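Local coordinates for uncharacterized protein (Bacteroides caccae, PDB 3NO2) that is of unknown function but folds as a six-bladed beta-propeller, at residues Pro98-Glu103 with Lys113-Thr118; Ala93-Pro98 with Ala125-Ile130; Gly225-Asn230 with Leu246-Ser251; Val215-Pro220 with Ile268-Pro273. All coordinates share one frame; numbering follows the deposited sequence.

Overall arrangement
The four contacts sample three blades of a six-bladed propeller. Interactions 1 and 2 lie 8 Å apart between centres and share Pro98: interaction 1 pairs the two outer strands of one blade, while interaction 2 ties the inner part of that blade to the loop leading into the next. Interactions 3 and 4, 9 Å between centres, are joined by backbone bonds between strands 214-220 and 226-231. Interactions 1 and 3 sit on opposite sides of the chain's centre. Interaction 4, about 5 Å from that centre, meets interaction 2 where Gln129 NE2 lies 3.1 Å from Gln217 OE1. Citric acid, probably from the crystallisation liquor, hydrogen-bonds Arg128 NH2; bound citrate also lies about 5 Å from the Ser269 side chain.

Interaction 1: Pro98-Glu103 with Lys113-Thr118; sequences PSTILE and KTEFET
Lys113 opens the pairing with Leu102 at a non-hydrogen-bonded position of an antiparallel beta hairpin, the two outer strands of a propeller blade. Its aliphatic chain runs beside Leu102, with CG 3.6 Å from Leu102 CD2, and its NZ forms a salt bridge to Glu115 OE2. Thr114 is bonded to Ile101 in both directions, Ile101 N donating to Thr114 O with an N-H...O angle of 171°; its OG1 turns to the backbone of Pro153. Glu115 shares a face with Thr100 and Lys113. Its carboxylate carbon CD rests 3.7 Å from Pro98 CG, and a water donates to OE2 while also bonding Thr100 OG1. Phe116, on the opposite face, donates from N to Ser99 O at 3.0 Å, while the return bond from Ser99 N to Phe116 O is weak. With chi1 at 63°, its CG tucks over its own backbone, and the ring lies against Ser99 CB, a CH-pi contact 3.6 Å from the centroid and offset toward the rim. Ile101 CD1 reaches Phe116 CE1 at 3.7 Å. Past the strand, Glu117 turns its carboxylate to His97 and Gly119. Ser99 OG, itself bonded to Gln126, accepts from a second water, 2.7 Å away, to which Thr118 N donates.

Interaction 2: Ala93-Pro98 with Ala125-Ile130; sequences AWCGHP and AQFRQI
Residues 93-97 and 126-130 run roughly antiparallel, their end-to-end directions 150° apart, without forming a beta ladder. Cys95 and Phe127 meet at the centre of the contact: SG sits over the middle of the ring, 3.6 Å from its centroid and 5° off the normal, a sulfur-aromatic contact. Ile130 CD1 covers the opposite face of the same ring and reaches Ala93 CB at 3.8 Å. The sulfur also accepts a hydrogen bond from Phe127 N at 3.5 Å. The extended side chain of Gln126 engages the backbone of Gly96 with both ends of its amide. OE1 accepts from Gly96 N at 3.0 Å, the donor tilted from the Gln126 carbonyl plane, and NE2 donates to Gly96 O at 3.0 Å, the acceptor in the amide plane and the donor tilted 28° from the Gly96 carbonyl plane. This double grip fixes the rotation of a buried amide whose NE2 also donates to Ile120 O, besides the OE1 tie to Ser99. The contact joins the interblade loop to strand 90-95; strand 78-84 lies alongside through Thr81, which touches Ala93 and Phe127, and strand 138-142 of the next blade packs on Phe127 and Ile130 through Val140.

Interaction 3: Gly225-Asn230 with Leu246-Ser251; sequences GLYICN and LVEIDS
Leu226 and Ile249 form a hydrogen-bonded pair in the antiparallel ladder between the second and third strands of a propeller blade, their strand directions 156° apart. Reciprocal backbone bonds link the partners within this pair and within Ile228-Val247, two residues further along. The tight part is apolar. Ile228 CB meets Val247 CG2 at 3.9 Å, and Ile228 CD1 reaches Ile249 CD1, both isoleucines lying on the face that also carries Leu226. Ile249 has CG1 between the backbone N and the carbonyl carbon (chi1 60°), bringing that atom 3.8 Å from Leu226 CB. On the other face, Tyr227 and Glu248 are neighbours at a non-hydrogen-bonded position, and Glu248 CB lies 3.9 Å from Tyr227 CD1. The ring and carboxylate planes are inclined at 63°, and both polar ends converge on Lys22 NZ: Glu248 OE1 by a salt bridge, Tyr227 OH by a hydrogen bond. Looser packing follows where the strand ends: Asp250 and exposed Ser251 have their CB pointing away from segment 225-230, and Asp250 OD1 accepts from Lys254 N. Gly225 keeps close to this end, with CA 3.1 Å from Ile249 O. At the other end, Leu246 CD1 approaches Ile228 O at 3.4 Å.

Interaction 4: Val215-Pro220 with Ile268-Pro273; sequences VAQLFP and ISTICP
Phe219 presents one ring face to Pro273, whose CD lies 3.3 Å above the plane and offset toward the rim, in a CH-pi contact. The two side chains meet tip to tip. Obliquely to the ring lies Cys272 SG, in a distant sulfur-aromatic contact. The other flat group is the amide of Gln217, with CG anti to the backbone N (chi1 -167°) and an extended chain beyond it. Its OE1 accepts from two donors across the contact: Thr270 OG1 approaches nearly along the C=O axis at 2.7 Å, and Ile271 N, at 3.1 Å, stands 60° above the carbonyl plane. Gln129 NE2 adds a third bond to this buried oxygen. At the other end of the amide, NE2 donates to a water that bonds Ile271 O. Away from the flat groups, Ile271 CG2 touches Phe219 CB at 4.1 Å. Nearer the start of the segments, Gln217 N donates to Ser269 O at 3.1 Å, and Ala216 CB packs 3.7 Å from Ser269 CB. A classic beta bulge puts Ser269 and Thr270 together opposite Gly10, and Ser269 OG is bonded to Asn40. Nearly parallel but not paired as a ladder, strands 214-220 and 270-274 belong to different sheets, each lying at the edge of its own. Their contact near the centre of the chain is the meeting of adjacent inner strands around the axis of a six-bladed beta-propeller.

Interaction 1: Pro98-Glu103 with Lys113-Thr118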
loop_
_atom_site.group_PDB
_atom_site.type_symbol
_atom_site.label_atom_id
_atom_site.label_comp_id
_atom_site.label_asym_id
_atom_site.label_seq_id
_atom_site.Cartn_x
_atom_site.Cartn_y
_atom_site.Cartn_z
ATOM N N PRO A 98 2.408 8.489 -20.019
ATOM C CA PRO A 98 2.668 7.168 -19.465
ATOM C C PRO A 98 2.599 7.109 -17.945
ATOM O O PRO A 98 2.846 8.097 -17.239
ATOM C CB PRO A 98 4.101 6.886 -19.907
ATOM C CG PRO A 98 4.741 8.226 -19.929
ATOM C CD PRO A 98 3.655 9.161 -20.466
ATOM N N SER A 99 2.320 5.929 -17.446
ATOM C CA SER A 99 2.582 5.622 -16.048
ATOM C C SER A 99 4.057 5.804 -15.786
ATOM O O SER A 99 4.879 5.434 -16.644
ATOM C CB SER A 99 2.193 4.204 -15.706
ATOM O OG SER A 99 0.814 3.895 -16.011
ATOM N N THR A 100 4.419 6.354 -14.635
ATOM C CA THR A 100 5.838 6.664 -14.380
ATOM C C THR A 100 6.221 6.202 -12.980
ATOM O O THR A 100 5.519 6.483 -12.009
ATOM C CB THR A 100 6.077 8.164 -14.488
ATOM O OG1 THR A 100 5.674 8.614 -15.801
ATOM C CG2 THR A 100 7.519 8.523 -14.289
ATOM N N ILE A 101 7.354 5.512 -12.887
ATOM C CA ILE A 101 7.989 5.099 -11.642
ATOM C C ILE A 101 9.290 5.877 -11.493
ATOM O O ILE A 101 10.054 6.011 -12.469
ATOM C CB ILE A 101 8.285 3.590 -11.683
ATOM C CG1 ILE A 101 7.006 2.774 -11.770
ATOM C CG2 ILE A 101 9.166 3.153 -10.489
ATOM C CD1 ILE A 101 7.228 1.324 -12.277
ATOM N N LEU A 102 9.542 6.411 -10.315
ATOM C CA LEU A 102 10.803 7.086 -9.968
ATOM C C LEU A 102 11.372 6.455 -8.723
ATOM O O LEU A 102 10.654 6.192 -7.743
ATOM C CB LEU A 102 10.563 8.563 -9.690
ATOM C CG LEU A 102 9.901 9.400 -10.784
ATOM C CD1 LEU A 102 9.569 10.808 -10.207
ATOM C CD2 LEU A 102 10.816 9.484 -12.070
ATOM N N GLU A 103 12.686 6.231 -8.724
ATOM C CA GLU A 103 13.425 5.972 -7.486
ATOM C C GLU A 103 14.108 7.266 -7.116
ATOM O O GLU A 103 14.636 7.966 -7.988
ATOM C CB GLU A 103 14.413 4.807 -7.659
ATOM C CG GLU A 103 13.680 3.524 -7.932
ATOM C CD GLU A 103 14.519 2.293 -8.022
ATOM O OE1 GLU A 103 15.686 2.325 -7.564
ATOM O OE2 GLU A 103 14.014 1.256 -8.514
ATOM N N LYS A 113 14.222 6.357 -13.575
ATOM C CA LYS A 113 12.888 6.615 -14.109
ATOM C C LYS A 113 12.489 5.523 -15.043
ATOM O O LYS A 113 13.303 5.129 -15.913
ATOM C CB LYS A 113 12.888 7.927 -14.845
ATOM C CG LYS A 113 11.575 8.304 -15.432
ATOM C CD LYS A 113 11.705 9.690 -16.137
ATOM C CE LYS A 113 10.425 10.201 -16.652
ATOM N NZ LYS A 113 10.747 11.481 -17.473
ATOM N N THR A 114 11.263 5.027 -14.928
ATOM C CA THR A 114 10.663 4.076 -15.836
ATOM C C THR A 114 9.311 4.562 -16.276
ATOM O O THR A 114 8.502 4.992 -15.441
ATOM C CB THR A 114 10.523 2.713 -15.117
ATOM O OG1 THR A 114 11.843 2.259 -14.768
ATOM C CG2 THR A 114 9.766 1.645 -15.991
ATOM N N GLU A 115 9.039 4.543 -17.568
ATOM C CA GLU A 115 7.744 4.875 -18.134
ATOM C C GLU A 115 7.143 3.652 -18.816
ATOM O O GLU A 115 7.857 2.895 -19.498
ATOM C CB GLU A 115 7.868 6.000 -19.147
ATOM C CG GLU A 115 8.273 7.327 -18.543
ATOM C CD GLU A 115 8.441 8.454 -19.565
ATOM O OE1 GLU A 115 8.659 8.149 -20.748
ATOM O OE2 GLU A 115 8.375 9.620 -19.188
ATOM N N PHE A 116 5.833 3.458 -18.680
ATOM C CA PHE A 116 5.149 2.376 -19.366
ATOM C C PHE A 116 3.704 2.800 -19.583
ATOM O O PHE A 116 3.137 3.603 -18.841
ATOM C CB PHE A 116 5.267 1.068 -18.568
ATOM C CG PHE A 116 4.611 1.100 -17.197
ATOM C CD1 PHE A 116 5.246 1.671 -16.121
ATOM C CD2 PHE A 116 3.379 0.511 -16.993
ATOM C CE1 PHE A 116 4.656 1.711 -14.878
ATOM C CE2 PHE A 116 2.799 0.541 -15.729
ATOM C CZ PHE A 116 3.438 1.141 -14.690
ATOM N N GLU A 117 3.099 2.241 -20.608
ATOM C CA GLU A 117 1.696 2.449 -20.898
ATOM C C GLU A 117 0.899 1.177 -20.628
ATOM O O GLU A 117 1.232 0.064 -21.092
ATOM C CB GLU A 117 1.511 2.914 -22.343
ATOM C CG GLU A 117 0.069 3.085 -22.771
ATOM C CD GLU A 117 -0.738 4.019 -21.858
ATOM O OE1 GLU A 117 -0.228 5.081 -21.546
ATOM O OE2 GLU A 117 -1.863 3.616 -21.458
ATOM N N THR A 118 -0.150 1.339 -19.821
ATOM C CA THR A 118 -0.982 0.227 -19.401
ATOM C C THR A 118 -2.099 -0.085 -20.360
ATOM O O THR A 118 -2.673 -1.172 -20.278
ATOM C CB THR A 118 -1.654 0.508 -18.037
ATOM O OG1 THR A 118 -2.477 1.688 -18.110
ATOM C CG2 THR A 118 -0.595 0.648 -16.912
HETATM O O HOH W 1 -0.510 3.786 -18.378
HETATM O O HOH W 2 6.863 10.610 -17.206
#

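Interaction 2: Ala93-Pro98 with Ala125-Ile130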
loop_
_atom_site.group_PDB
_atom_site.type_symbol
_atom_site.label_atom_id
_atom_site.label_comp_id
_atom_site.label_asym_id
_atom_site.label_seq_id
_atom_site.Cartn_x
_atom_site.Cartn_y
_atom_site.Cartn_z
ATOM N N ALA A 93 5.409 6.486 -7.677
ATOM C CA ALA A 93 4.886 6.242 -9.013
ATOM C C ALA A 93 3.538 6.917 -9.212
ATOM O O ALA A 93 2.732 6.955 -8.282
ATOM C CB ALA A 93 4.763 4.719 -9.336
ATOM N N TRP A 94 3.297 7.368 -10.448
ATOM C CA TRP A 94 2.028 7.936 -10.826
ATOM C C TRP A 94 1.369 7.188 -11.967
ATOM O O TRP A 94 1.984 6.774 -12.953
ATOM C CB TRP A 94 2.110 9.444 -11.104
ATOM C CG TRP A 94 2.822 9.919 -12.325
ATOM C CD1 TRP A 94 2.436 9.824 -13.629
ATOM C CD2 TRP A 94 4.057 10.658 -12.336
ATOM N NE1 TRP A 94 3.346 10.441 -14.445
ATOM C CE2 TRP A 94 4.340 10.975 -13.670
ATOM C CE3 TRP A 94 4.921 11.092 -11.338
ATOM C CZ2 TRP A 94 5.479 11.706 -14.033
ATOM C CZ3 TRP A 94 6.056 11.853 -11.706
ATOM C CH2 TRP A 94 6.309 12.116 -13.039
ATOM N N CYS A 95 0.053 7.039 -11.820
ATOM C CA CYS A 95 -0.836 6.617 -12.877
ATOM C C CYS A 95 -0.958 7.715 -13.897
ATOM O O CYS A 95 -1.005 8.902 -13.532
ATOM C CB CYS A 95 -2.219 6.320 -12.302
ATOM S SG CYS A 95 -2.145 5.108 -10.915
ATOM N N GLY A 96 -1.003 7.353 -15.164
ATOM C CA GLY A 96 -1.130 8.355 -16.229
ATOM C C GLY A 96 -0.810 7.753 -17.572
ATOM O O GLY A 96 -0.998 6.543 -17.817
ATOM N N HIS A 97 -0.319 8.618 -18.469
ATOM C CA HIS A 97 -0.030 8.269 -19.885
ATOM C C HIS A 97 1.228 9.019 -20.324
ATOM O O HIS A 97 1.117 10.135 -20.874
ATOM C CB HIS A 97 -1.228 8.617 -20.765
ATOM C CG HIS A 97 -2.431 7.813 -20.404
ATOM N ND1 HIS A 97 -2.474 6.456 -20.611
ATOM C CD2 HIS A 97 -3.599 8.147 -19.808
ATOM C CE1 HIS A 97 -3.608 5.977 -20.146
ATOM N NE2 HIS A 97 -4.312 6.974 -19.653
ATOM N N PRO A 98 2.408 8.489 -20.019
ATOM C CA PRO A 98 2.668 7.168 -19.465
ATOM C C PRO A 98 2.599 7.109 -17.945
ATOM O O PRO A 98 2.846 8.097 -17.239
ATOM C CB PRO A 98 4.101 6.886 -19.907
ATOM C CG PRO A 98 4.741 8.226 -19.929
ATOM C CD PRO A 98 3.655 9.161 -20.466
ATOM N N ALA A 125 -7.945 4.075 -12.560
ATOM C CA ALA A 125 -8.202 2.666 -12.771
ATOM C C ALA A 125 -6.955 1.854 -13.024
ATOM O O ALA A 125 -7.053 0.673 -13.380
ATOM C CB ALA A 125 -9.222 2.487 -13.942
ATOM N N GLN A 126 -5.782 2.462 -12.884
ATOM C CA GLN A 126 -4.494 1.788 -13.060
ATOM C C GLN A 126 -4.057 1.135 -11.751
ATOM O O GLN A 126 -4.623 0.120 -11.343
ATOM C CB GLN A 126 -3.444 2.724 -13.661
ATOM C CG GLN A 126 -3.834 3.179 -15.083
ATOM C CD GLN A 126 -2.892 4.206 -15.670
ATOM O OE1 GLN A 126 -1.837 4.505 -15.108
ATOM N NE2 GLN A 126 -3.279 4.789 -16.816
ATOM N N PHE A 127 -3.076 1.700 -11.046
ATOM C CA PHE A 127 -2.496 1.039 -9.889
ATOM C C PHE A 127 -2.584 1.891 -8.643
ATOM O O PHE A 127 -2.886 3.100 -8.655
ATOM C CB PHE A 127 -1.045 0.655 -10.151
ATOM C CG PHE A 127 -0.169 1.802 -10.580
ATOM C CD1 PHE A 127 0.382 2.686 -9.659
ATOM C CD2 PHE A 127 0.061 2.029 -11.937
ATOM C CE1 PHE A 127 1.220 3.733 -10.103
ATOM C CE2 PHE A 127 0.892 3.052 -12.344
ATOM C CZ PHE A 127 1.444 3.871 -11.424
ATOM N N ARG A 128 -2.284 1.236 -7.508
ATOM C CA ARG A 128 -2.062 1.912 -6.243
ATOM C C ARG A 128 -0.601 1.696 -5.845
ATOM O O ARG A 128 0.229 2.600 -6.109
ATOM C CB ARG A 128 -3.079 1.491 -5.192
ATOM C CG ARG A 128 -4.493 1.881 -5.582
ATOM C CD ARG A 128 -4.720 3.392 -5.581
ATOM N NE ARG A 128 -6.084 3.738 -6.007
ATOM C CZ ARG A 128 -6.502 3.874 -7.243
ATOM N NH1 ARG A 128 -5.678 3.768 -8.257
ATOM N NH2 ARG A 128 -7.805 4.049 -7.467
ATOM N N GLN A 129 -0.217 0.548 -5.278
ATOM C CA GLN A 129 1.128 0.351 -4.740
ATOM C C GLN A 129 1.961 -0.595 -5.617
ATOM O O GLN A 129 1.821 -1.815 -5.546
ATOM C CB GLN A 129 1.055 -0.241 -3.329
ATOM C CG GLN A 129 0.212 0.560 -2.359
ATOM C CD GLN A 129 0.512 0.201 -0.898
ATOM O OE1 GLN A 129 1.070 -0.861 -0.592
ATOM N NE2 GLN A 129 0.121 1.069 0.033
ATOM N N ILE A 130 2.834 -0.024 -6.416
ATOM C CA ILE A 130 3.855 -0.739 -7.153
ATOM C C ILE A 130 4.955 -1.172 -6.178
ATOM O O ILE A 130 5.170 -0.540 -5.151
ATOM C CB ILE A 130 4.390 0.151 -8.280
ATOM C CG1 ILE A 130 3.305 0.372 -9.334
ATOM C CG2 ILE A 130 5.667 -0.432 -8.913
ATOM C CD1 ILE A 130 3.705 1.308 -10.519
#

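Interaction 3: Gly225-Asn230 with Leu246-Ser251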
loop_
_atom_site.group_PDB
_atom_site.type_symbol
_atom_site.label_atom_id
_atom_site.label_comp_id
_atom_site.label_asym_id
_atom_site.label_seq_id
_atom_site.Cartn_x
_atom_site.Cartn_y
_atom_site.Cartn_z
ATOM N N GLY A 225 3.072 -13.519 10.945
ATOM C CA GLY A 225 1.809 -12.847 10.928
ATOM C C GLY A 225 1.719 -11.819 9.809
ATOM O O GLY A 225 2.605 -11.673 8.982
ATOM N N LEU A 226 0.638 -11.074 9.840
ATOM C CA LEU A 226 0.341 -10.152 8.746
ATOM C C LEU A 226 -0.612 -9.048 9.220
ATOM O O LEU A 226 -1.642 -9.358 9.821
ATOM C CB LEU A 226 -0.367 -10.963 7.625
ATOM C CG LEU A 226 -0.666 -10.288 6.304
ATOM C CD1 LEU A 226 0.660 -9.955 5.585
ATOM C CD2 LEU A 226 -1.531 -11.159 5.392
ATOM N N TYR A 227 -0.301 -7.791 8.918
ATOM C CA TYR A 227 -1.300 -6.725 8.977
ATOM C C TYR A 227 -2.089 -6.689 7.699
ATOM O O TYR A 227 -1.508 -6.788 6.600
ATOM C CB TYR A 227 -0.672 -5.342 9.200
ATOM C CG TYR A 227 0.007 -5.117 10.532
ATOM C CD1 TYR A 227 -0.641 -5.290 11.733
ATOM C CD2 TYR A 227 1.298 -4.648 10.575
ATOM C CE1 TYR A 227 0.018 -5.075 12.939
ATOM C CE2 TYR A 227 1.952 -4.441 11.773
ATOM C CZ TYR A 227 1.309 -4.643 12.943
ATOM O OH TYR A 227 1.959 -4.408 14.167
ATOM N N ILE A 228 -3.398 -6.505 7.831
ATOM C CA ILE A 228 -4.310 -6.337 6.698
ATOM C C ILE A 228 -5.079 -5.053 6.925
ATOM O O ILE A 228 -5.801 -4.901 7.915
ATOM C CB ILE A 228 -5.278 -7.518 6.561
ATOM C CG1 ILE A 228 -4.534 -8.840 6.477
ATOM C CG2 ILE A 228 -6.221 -7.278 5.371
ATOM C CD1 ILE A 228 -5.461 -10.073 6.587
ATOM N N CYS A 229 -4.975 -4.123 5.981
ATOM C CA CYS A 229 -5.744 -2.898 5.946
ATOM C C CYS A 229 -7.110 -3.214 5.292
ATOM O O CYS A 229 -7.172 -3.594 4.130
ATOM C CB CYS A 229 -5.040 -1.792 5.193
ATOM S SG CYS A 229 -3.444 -1.319 5.903
ATOM N N ASN A 230 -8.159 -3.127 6.106
ATOM C CA ASN A 230 -9.494 -3.593 5.741
ATOM C C ASN A 230 -10.401 -2.422 5.417
ATOM O O ASN A 230 -11.195 -1.975 6.234
ATOM C CB ASN A 230 -10.061 -4.390 6.928
ATOM C CG ASN A 230 -11.310 -5.157 6.590
ATOM O OD1 ASN A 230 -11.516 -5.519 5.432
ATOM N ND2 ASN A 230 -12.193 -5.388 7.578
ATOM N N LEU A 246 -8.290 -2.305 10.669
ATOM C CA LEU A 246 -6.955 -2.850 10.580
ATOM C C LEU A 246 -6.928 -4.081 11.489
ATOM O O LEU A 246 -7.407 -4.030 12.614
ATOM C CB LEU A 246 -5.920 -1.812 11.029
ATOM C CG LEU A 246 -4.502 -2.302 11.142
ATOM C CD1 LEU A 246 -3.952 -2.666 9.759
ATOM C CD2 LEU A 246 -3.585 -1.252 11.844
ATOM N N VAL A 247 -6.420 -5.209 10.970
ATOM C CA VAL A 247 -6.197 -6.407 11.778
ATOM C C VAL A 247 -4.777 -6.872 11.653
ATOM O O VAL A 247 -4.107 -6.666 10.623
ATOM C CB VAL A 247 -7.160 -7.571 11.411
ATOM C CG1 VAL A 247 -8.622 -7.172 11.652
ATOM C CG2 VAL A 247 -6.959 -8.067 9.981
ATOM N N GLU A 248 -4.327 -7.562 12.699
ATOM C CA GLU A 248 -3.144 -8.403 12.674
ATOM C C GLU A 248 -3.648 -9.831 12.765
ATOM O O GLU A 248 -4.381 -10.179 13.705
ATOM C CB GLU A 248 -2.208 -8.137 13.842
ATOM C CG GLU A 248 -0.952 -8.983 13.826
ATOM C CD GLU A 248 -0.071 -8.769 15.038
ATOM O OE1 GLU A 248 -0.366 -7.884 15.879
ATOM O OE2 GLU A 248 0.906 -9.531 15.144
ATOM N N ILE A 249 -3.256 -10.669 11.799
ATOM C CA ILE A 249 -3.525 -12.092 11.858
ATOM C C ILE A 249 -2.204 -12.786 12.155
ATOM O O ILE A 249 -1.120 -12.359 11.741
ATOM C CB ILE A 249 -4.244 -12.677 10.618
ATOM C CG1 ILE A 249 -3.440 -12.472 9.345
ATOM C CG2 ILE A 249 -5.700 -12.098 10.500
ATOM C CD1 ILE A 249 -3.912 -13.367 8.188
ATOM N N ASP A 250 -2.295 -13.897 12.866
ATOM C CA ASP A 250 -1.140 -14.746 13.117
ATOM C C ASP A 250 -1.004 -15.750 11.973
ATOM O O ASP A 250 -1.798 -15.766 11.026
ATOM C CB ASP A 250 -1.227 -15.406 14.521
ATOM C CG ASP A 250 -2.305 -16.408 14.676
ATOM O OD1 ASP A 250 -2.986 -16.815 13.731
ATOM O OD2 ASP A 250 -2.498 -16.804 15.873
ATOM N N SER A 251 -0.023 -16.642 12.121
ATOM C CA SER A 251 0.262 -17.612 11.047
ATOM C C SER A 251 -0.855 -18.647 10.835
ATOM O O SER A 251 -0.933 -19.253 9.775
ATOM C CB SER A 251 1.591 -18.334 11.299
ATOM O OG SER A 251 1.522 -19.122 12.472
#

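Interaction 4: Val215-Pro220 with Ile268-Pro273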
loop_
_atom_site.group_PDB
_atom_site.type_symbol
_atom_site.label_atom_id
_atom_site.label_comp_id
_atom_site.label_asym_id
_atom_site.label_seq_id
_atom_site.Cartn_x
_atom_site.Cartn_y
_atom_site.Cartn_z
ATOM N N VAL A 215 -9.536 -5.313 0.395
ATOM C CA VAL A 215 -8.252 -5.788 0.937
ATOM C C VAL A 215 -7.175 -4.876 0.341
ATOM O O VAL A 215 -6.842 -4.966 -0.854
ATOM C CB VAL A 215 -7.982 -7.258 0.703
ATOM C CG1 VAL A 215 -6.589 -7.652 1.218
ATOM C CG2 VAL A 215 -9.077 -8.094 1.347
ATOM N N ALA A 216 -6.704 -3.941 1.168
ATOM C CA ALA A 216 -5.710 -2.903 0.816
ATOM C C ALA A 216 -4.323 -3.426 1.261
ATOM O O ALA A 216 -4.011 -4.617 1.123
ATOM C CB ALA A 216 -6.114 -1.537 1.344
ATOM N N GLN A 217 -3.458 -2.595 1.820
ATOM C CA GLN A 217 -2.090 -3.042 2.018
ATOM C C GLN A 217 -2.009 -4.218 2.984
ATOM O O GLN A 217 -2.666 -4.242 4.052
ATOM C CB GLN A 217 -1.200 -1.904 2.524
ATOM C CG GLN A 217 0.292 -2.218 2.456
ATOM C CD GLN A 217 1.170 -1.028 2.768
ATOM O OE1 GLN A 217 0.672 0.102 2.882
ATOM N NE2 GLN A 217 2.488 -1.247 2.835
ATOM N N LEU A 218 -1.118 -5.137 2.632
ATOM C CA LEU A 218 -0.712 -6.279 3.448
ATOM C C LEU A 218 0.716 -6.049 3.903
ATOM O O LEU A 218 1.570 -5.691 3.069
ATOM C CB LEU A 218 -0.786 -7.541 2.590
ATOM C CG LEU A 218 -2.130 -7.821 1.893
ATOM C CD1 LEU A 218 -1.948 -9.049 0.952
ATOM C CD2 LEU A 218 -3.235 -8.057 2.896
ATOM N N PHE A 219 1.007 -6.266 5.189
ATOM C CA PHE A 219 2.314 -6.029 5.724
ATOM C C PHE A 219 2.762 -7.262 6.497
ATOM O O PHE A 219 2.389 -7.469 7.649
ATOM C CB PHE A 219 2.378 -4.763 6.601
ATOM C CG PHE A 219 3.767 -4.226 6.742
ATOM C CD1 PHE A 219 4.653 -4.807 7.602
ATOM C CD2 PHE A 219 4.148 -3.153 5.987
ATOM C CE1 PHE A 219 5.973 -4.286 7.688
ATOM C CE2 PHE A 219 5.460 -2.661 6.065
ATOM C CZ PHE A 219 6.327 -3.260 6.887
ATOM N N PRO A 220 3.581 -8.091 5.845
ATOM C CA PRO A 220 4.104 -9.307 6.540
ATOM C C PRO A 220 5.008 -8.979 7.715
ATOM O O PRO A 220 5.760 -8.015 7.655
ATOM C CB PRO A 220 4.917 -10.005 5.433
ATOM C CG PRO A 220 4.266 -9.562 4.149
ATOM C CD PRO A 220 3.856 -8.128 4.383
ATOM N N ILE A 268 -8.397 3.193 6.642
ATOM C CA ILE A 268 -6.988 2.880 6.457
ATOM C C ILE A 268 -6.817 1.974 5.251
ATOM O O ILE A 268 -7.426 0.903 5.136
ATOM C CB ILE A 268 -6.439 2.209 7.719
ATOM C CG1 ILE A 268 -6.454 3.186 8.897
ATOM C CG2 ILE A 268 -4.998 1.692 7.464
ATOM C CD1 ILE A 268 -6.149 2.529 10.267
ATOM N N SER A 269 -5.939 2.383 4.318
ATOM C CA SER A 269 -5.550 1.543 3.188
ATOM C C SER A 269 -4.057 1.267 3.150
ATOM O O SER A 269 -3.622 0.447 2.348
ATOM C CB SER A 269 -6.006 2.091 1.842
ATOM O OG SER A 269 -5.436 3.365 1.604
ATOM N N THR A 270 -3.268 1.904 4.029
ATOM C CA THR A 270 -1.815 1.785 4.011
ATOM C C THR A 270 -1.272 1.867 5.431
ATOM O O THR A 270 -1.794 2.606 6.274
ATOM C CB THR A 270 -1.193 2.838 3.056
ATOM O OG1 THR A 270 0.243 2.784 3.070
ATOM C CG2 THR A 270 -1.626 4.268 3.368
ATOM N N ILE A 271 -0.176 1.150 5.655
ATOM C CA ILE A 271 0.461 1.046 6.975
ATOM C C ILE A 271 1.944 0.844 6.833
ATOM O O ILE A 271 2.376 0.154 5.919
ATOM C CB ILE A 271 -0.157 -0.120 7.775
ATOM C CG1 ILE A 271 0.400 -0.224 9.175
ATOM C CG2 ILE A 271 0.014 -1.464 7.050
ATOM C CD1 ILE A 271 -0.476 -1.065 10.116
ATOM N N CYS A 272 2.721 1.360 7.791
ATOM C CA CYS A 272 4.139 1.035 7.915
ATOM C C CYS A 272 4.518 1.104 9.397
ATOM O O CYS A 272 4.235 2.117 10.016
ATOM C CB CYS A 272 5.008 2.096 7.142
ATOM S SG CYS A 272 6.690 1.478 6.885
ATOM N N PRO A 273 5.234 0.111 9.933
ATOM C CA PRO A 273 5.837 0.345 11.269
ATOM C C PRO A 273 6.762 1.556 11.263
ATOM O O PRO A 273 7.426 1.838 10.256
ATOM C CB PRO A 273 6.656 -0.958 11.495
ATOM C CG PRO A 273 5.895 -2.000 10.678
ATOM C CD PRO A 273 5.536 -1.231 9.414
HETATM O O HOH W 3 4.208 0.934 4.023
#